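PDB 4LXR: protein toll from Drosophila melanogaster, which serves as the cell-surface receptor for cleaved Spätzle, triggering the Toll signalling pathway in innate immunity and in setting dorsal-ventral polarity of the embryo. Local coordinates for residues Y60-I69 against A89-I97. Sequence-based numbering, arbitrary orientation.
Sequences YQQLPKKLRI and ASILDYLGI
Tyr94 OH gives its proton to a water 2.6 Å away, and that water in turn donates to Gln61 O and Leu63 O, so three groups hold it. A second water accepts from Leu67 N and donates to both Pro64 O and Tyr94 O. With CG anti to the backbone N (chi1 -167°), the Tyr94 ring swings across to Leu63, CE2 lying 3.8 Å from Leu63 CB, and the hydroxyl reaches the aliphatic chain of Lys65, 3.2 Å from CG. Tyrosine suits this place because its ring packs on Leu63 while its hydroxyl reaches the water. In this N-terminal part of the leucine-rich-repeat ectodomain, the contact joins the loop before strand 70-72 to helix 88-94 and the turn into strand 97-98. Gly96, the first residue to leave helical angles after that helix, forms a Schellman motif; its positive phi suits glycine, and its bare CA lies 4.3 Å from Arg68 CA. Beside it, Ile69 N donates to Leu95 O at 3.1 Å, almost straight (176°) and in the carbonyl plane. The branched apolar side chain of Leu95 meets Pro64 CG and Leu67 CD1 with its CD2, both at 3.9 Å, and also touches Ile50 of strand 47-52. Ile69 and Ile97 lie side by side, both touching Val48. At the far end, the Ile91 CD1 methyl suits the flat Tyr60 ring, sitting over one face 4.1 Å from its centroid, a CH-pi contact; Tyr60 OH hydrogen-bonds to Met81 O.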
loop_
_atom_site.group_PDB
_atom_site.type_symbol
_atom_site.label_atom_id
_atom_site.label_comp_id
_atom_site.label_asym_id
_atom_site.label_seq_id
_atom_site.Cartn_x
_atom_site.Cartn_y
_atom_site.Cartn_z
ATOM N N TYR A 60 17.468 32.288 -35.755
ATOM C CA TYR A 60 18.644 31.414 -35.659
ATOM C C TYR A 60 19.966 32.185 -35.535
ATOM O O TYR A 60 21.002 31.611 -35.208
ATOM C CB TYR A 60 18.704 30.426 -36.830
ATOM C CG TYR A 60 17.738 29.270 -36.696
ATOM C CD1 TYR A 60 17.846 28.367 -35.643
ATOM C CD2 TYR A 60 16.721 29.069 -37.631
ATOM C CE1 TYR A 60 16.962 27.309 -35.513
ATOM C CE2 TYR A 60 15.841 28.010 -37.514
ATOM C CZ TYR A 60 15.966 27.131 -36.451
ATOM O OH TYR A 60 15.087 26.080 -36.326
ATOM N N GLN A 61 19.907 33.487 -35.795
ATOM C CA GLN A 61 21.032 34.397 -35.632
ATOM C C GLN A 61 21.441 34.497 -34.162
ATOM O O GLN A 61 22.572 34.872 -33.841
ATOM C CB GLN A 61 20.618 35.779 -36.129
ATOM C CG GLN A 61 21.748 36.729 -36.452
ATOM C CD GLN A 61 21.234 38.032 -37.046
ATOM O OE1 GLN A 61 20.024 38.267 -37.088
ATOM N NE2 GLN A 61 22.150 38.881 -37.515
ATOM N N GLN A 62 20.517 34.170 -33.265
ATOM C CA GLN A 62 20.797 34.294 -31.839
ATOM C C GLN A 62 21.358 33.002 -31.252
ATOM O O GLN A 62 21.395 32.841 -30.037
ATOM C CB GLN A 62 19.546 34.730 -31.076
ATOM C CG GLN A 62 18.983 36.051 -31.551
ATOM C CD GLN A 62 17.551 36.274 -31.110
ATOM O OE1 GLN A 62 17.209 36.068 -29.947
ATOM N NE2 GLN A 62 16.705 36.701 -32.041
ATOM N N LEU A 63 21.774 32.081 -32.119
ATOM C CA LEU A 63 22.411 30.841 -31.678
ATOM C C LEU A 63 23.731 31.237 -31.032
ATOM O O LEU A 63 24.306 32.249 -31.404
ATOM C CB LEU A 63 22.702 29.948 -32.884
ATOM C CG LEU A 63 22.052 28.590 -33.184
ATOM C CD1 LEU A 63 20.803 28.269 -32.372
ATOM C CD2 LEU A 63 21.767 28.510 -34.691
ATOM N N PRO A 64 24.219 30.447 -30.061
ATOM C CA PRO A 64 25.562 30.740 -29.551
ATOM C C PRO A 64 26.608 30.579 -30.661
ATOM O O PRO A 64 26.440 29.731 -31.527
ATOM C CB PRO A 64 25.760 29.682 -28.458
ATOM C CG PRO A 64 24.855 28.562 -28.850
ATOM C CD PRO A 64 23.650 29.224 -29.469
ATOM N N LYS A 65 27.660 31.396 -30.639
ATOM C CA LYS A 65 28.733 31.320 -31.629
ATOM C C LYS A 65 29.924 30.534 -31.092
ATOM O O LYS A 65 30.285 30.676 -29.923
ATOM C CB LYS A 65 29.207 32.723 -32.014
ATOM C CG LYS A 65 28.173 33.599 -32.689
ATOM C CD LYS A 65 28.781 34.946 -33.079
ATOM C CE LYS A 65 27.843 35.768 -33.961
ATOM N NZ LYS A 65 26.801 36.512 -33.195
ATOM N N LYS A 66 30.533 29.723 -31.954
ATOM C CA LYS A 66 31.740 28.962 -31.621
ATOM C C LYS A 66 31.560 27.961 -30.472
ATOM O O LYS A 66 32.429 27.839 -29.608
ATOM C CB LYS A 66 32.910 29.906 -31.311
ATOM C CG LYS A 66 33.339 30.783 -32.485
ATOM C CD LYS A 66 33.788 29.940 -33.671
ATOM C CE LYS A 66 35.005 29.092 -33.323
ATOM N NZ LYS A 66 35.306 28.073 -34.370
ATOM N N LEU A 67 30.448 27.236 -30.466
ATOM C CA LEU A 67 30.182 26.301 -29.377
ATOM C C LEU A 67 31.168 25.134 -29.355
ATOM O O LEU A 67 31.609 24.704 -28.284
ATOM C CB LEU A 67 28.763 25.758 -29.466
ATOM C CG LEU A 67 27.758 26.236 -28.424
ATOM C CD1 LEU A 67 26.629 25.235 -28.293
ATOM C CD2 LEU A 67 28.434 26.448 -27.095
ATOM N N ARG A 68 31.505 24.633 -30.542
ATOM C CA ARG A 68 32.348 23.444 -30.697
ATOM C C ARG A 68 31.891 22.268 -29.836
ATOM O O ARG A 68 32.651 21.755 -29.020
ATOM C CB ARG A 68 33.825 23.767 -30.440
ATOM C CG ARG A 68 34.411 24.790 -31.404
ATOM C CD ARG A 68 35.934 24.895 -31.275
ATOM N NE ARG A 68 36.634 24.007 -32.207
ATOM C CZ ARG A 68 37.332 22.927 -31.854
ATOM N NH1 ARG A 68 37.927 22.188 -32.785
ATOM N NH2 ARG A 68 37.442 22.587 -30.574
ATOM N N ILE A 69 30.649 21.840 -30.013
ATOM C CA ILE A 69 30.130 20.740 -29.201
ATOM C C ILE A 69 30.935 19.440 -29.383
ATOM O O ILE A 69 31.244 18.764 -28.410
ATOM C CB ILE A 69 28.613 20.523 -29.430
ATOM C CG1 ILE A 69 27.834 21.758 -28.960
ATOM C CG2 ILE A 69 28.125 19.258 -28.724
ATOM C CD1 ILE A 69 26.341 21.627 -29.071
ATOM N N ALA A 89 21.665 20.335 -41.304
ATOM C CA ALA A 89 23.092 20.097 -41.061
ATOM C C ALA A 89 23.865 21.408 -40.884
ATOM O O ALA A 89 24.857 21.454 -40.163
ATOM C CB ALA A 89 23.708 19.272 -42.195
ATOM N N SER A 90 23.411 22.471 -41.547
ATOM C CA SER A 90 24.041 23.778 -41.396
ATOM C C SER A 90 23.871 24.382 -39.993
ATOM O O SER A 90 24.776 25.039 -39.486
ATOM C CB SER A 90 23.536 24.738 -42.470
ATOM O OG SER A 90 24.066 24.373 -43.733
ATOM N N ILE A 91 22.723 24.167 -39.365
ATOM C CA ILE A 91 22.575 24.553 -37.958
ATOM C C ILE A 91 23.549 23.747 -37.092
ATOM O O ILE A 91 24.271 24.309 -36.258
ATOM C CB ILE A 91 21.129 24.366 -37.452
ATOM C CG1 ILE A 91 20.215 25.404 -38.099
ATOM C CG2 ILE A 91 21.073 24.489 -35.932
ATOM C CD1 ILE A 91 18.786 24.939 -38.243
ATOM N N LEU A 92 23.599 22.437 -37.325
ATOM C CA LEU A 92 24.496 21.562 -36.571
ATOM C C LEU A 92 25.985 21.897 -36.801
ATOM O O LEU A 92 26.781 21.883 -35.842
ATOM C CB LEU A 92 24.191 20.081 -36.847
ATOM C CG LEU A 92 22.730 19.627 -36.678
ATOM C CD1 LEU A 92 22.584 18.111 -36.721
ATOM C CD2 LEU A 92 22.096 20.182 -35.417
ATOM N N ASP A 93 26.361 22.208 -38.047
ATOM C CA ASP A 93 27.730 22.652 -38.334
ATOM C C ASP A 93 28.068 23.889 -37.507
ATOM O O ASP A 93 29.142 23.972 -36.929
ATOM C CB ASP A 93 27.949 23.004 -39.813
ATOM C CG ASP A 93 27.717 21.827 -40.750
ATOM O OD1 ASP A 93 27.797 20.671 -40.298
ATOM O OD2 ASP A 93 27.447 22.066 -41.945
ATOM N N TYR A 94 27.138 24.840 -37.466
ATOM C CA TYR A 94 27.336 26.111 -36.775
ATOM C C TYR A 94 27.672 25.869 -35.312
ATOM O O TYR A 94 28.507 26.557 -34.731
ATOM C CB TYR A 94 26.069 26.961 -36.859
ATOM C CG TYR A 94 26.260 28.402 -36.447
ATOM C CD1 TYR A 94 26.852 29.316 -37.315
ATOM C CD2 TYR A 94 25.852 28.850 -35.186
ATOM C CE1 TYR A 94 27.026 30.635 -36.946
ATOM C CE2 TYR A 94 26.021 30.163 -34.808
ATOM C CZ TYR A 94 26.613 31.053 -35.694
ATOM O OH TYR A 94 26.784 32.362 -35.332
ATOM N N LEU A 95 27.013 24.881 -34.726
ATOM C CA LEU A 95 27.214 24.538 -33.332
ATOM C C LEU A 95 28.416 23.614 -33.161
ATOM O O LEU A 95 28.779 23.252 -32.042
ATOM C CB LEU A 95 25.949 23.890 -32.783
ATOM C CG LEU A 95 24.766 24.854 -32.741
ATOM C CD1 LEU A 95 23.476 24.127 -32.307
ATOM C CD2 LEU A 95 25.115 26.012 -31.806
ATOM N N GLY A 96 29.040 23.242 -34.275
ATOM C CA GLY A 96 30.193 22.355 -34.240
ATOM C C GLY A 96 29.842 20.932 -33.826
ATOM O O GLY A 96 30.670 20.229 -33.228
ATOM N N ILE A 97 28.618 20.505 -34.138
ATOM C CA ILE A 97 28.173 19.150 -33.789
ATOM C C ILE A 97 28.736 18.162 -34.806
ATOM O O ILE A 97 28.648 18.393 -36.007
ATOM C CB ILE A 97 26.638 19.058 -33.748
ATOM C CG1 ILE A 97 26.111 19.786 -32.506
ATOM C CG2 ILE A 97 26.185 17.603 -33.740
ATOM C CD1 ILE A 97 24.624 20.019 -32.512
HETATM O O HOH W 1 25.033 33.460 -33.700
HETATM O O HOH W 2 27.956 27.893 -32.161
#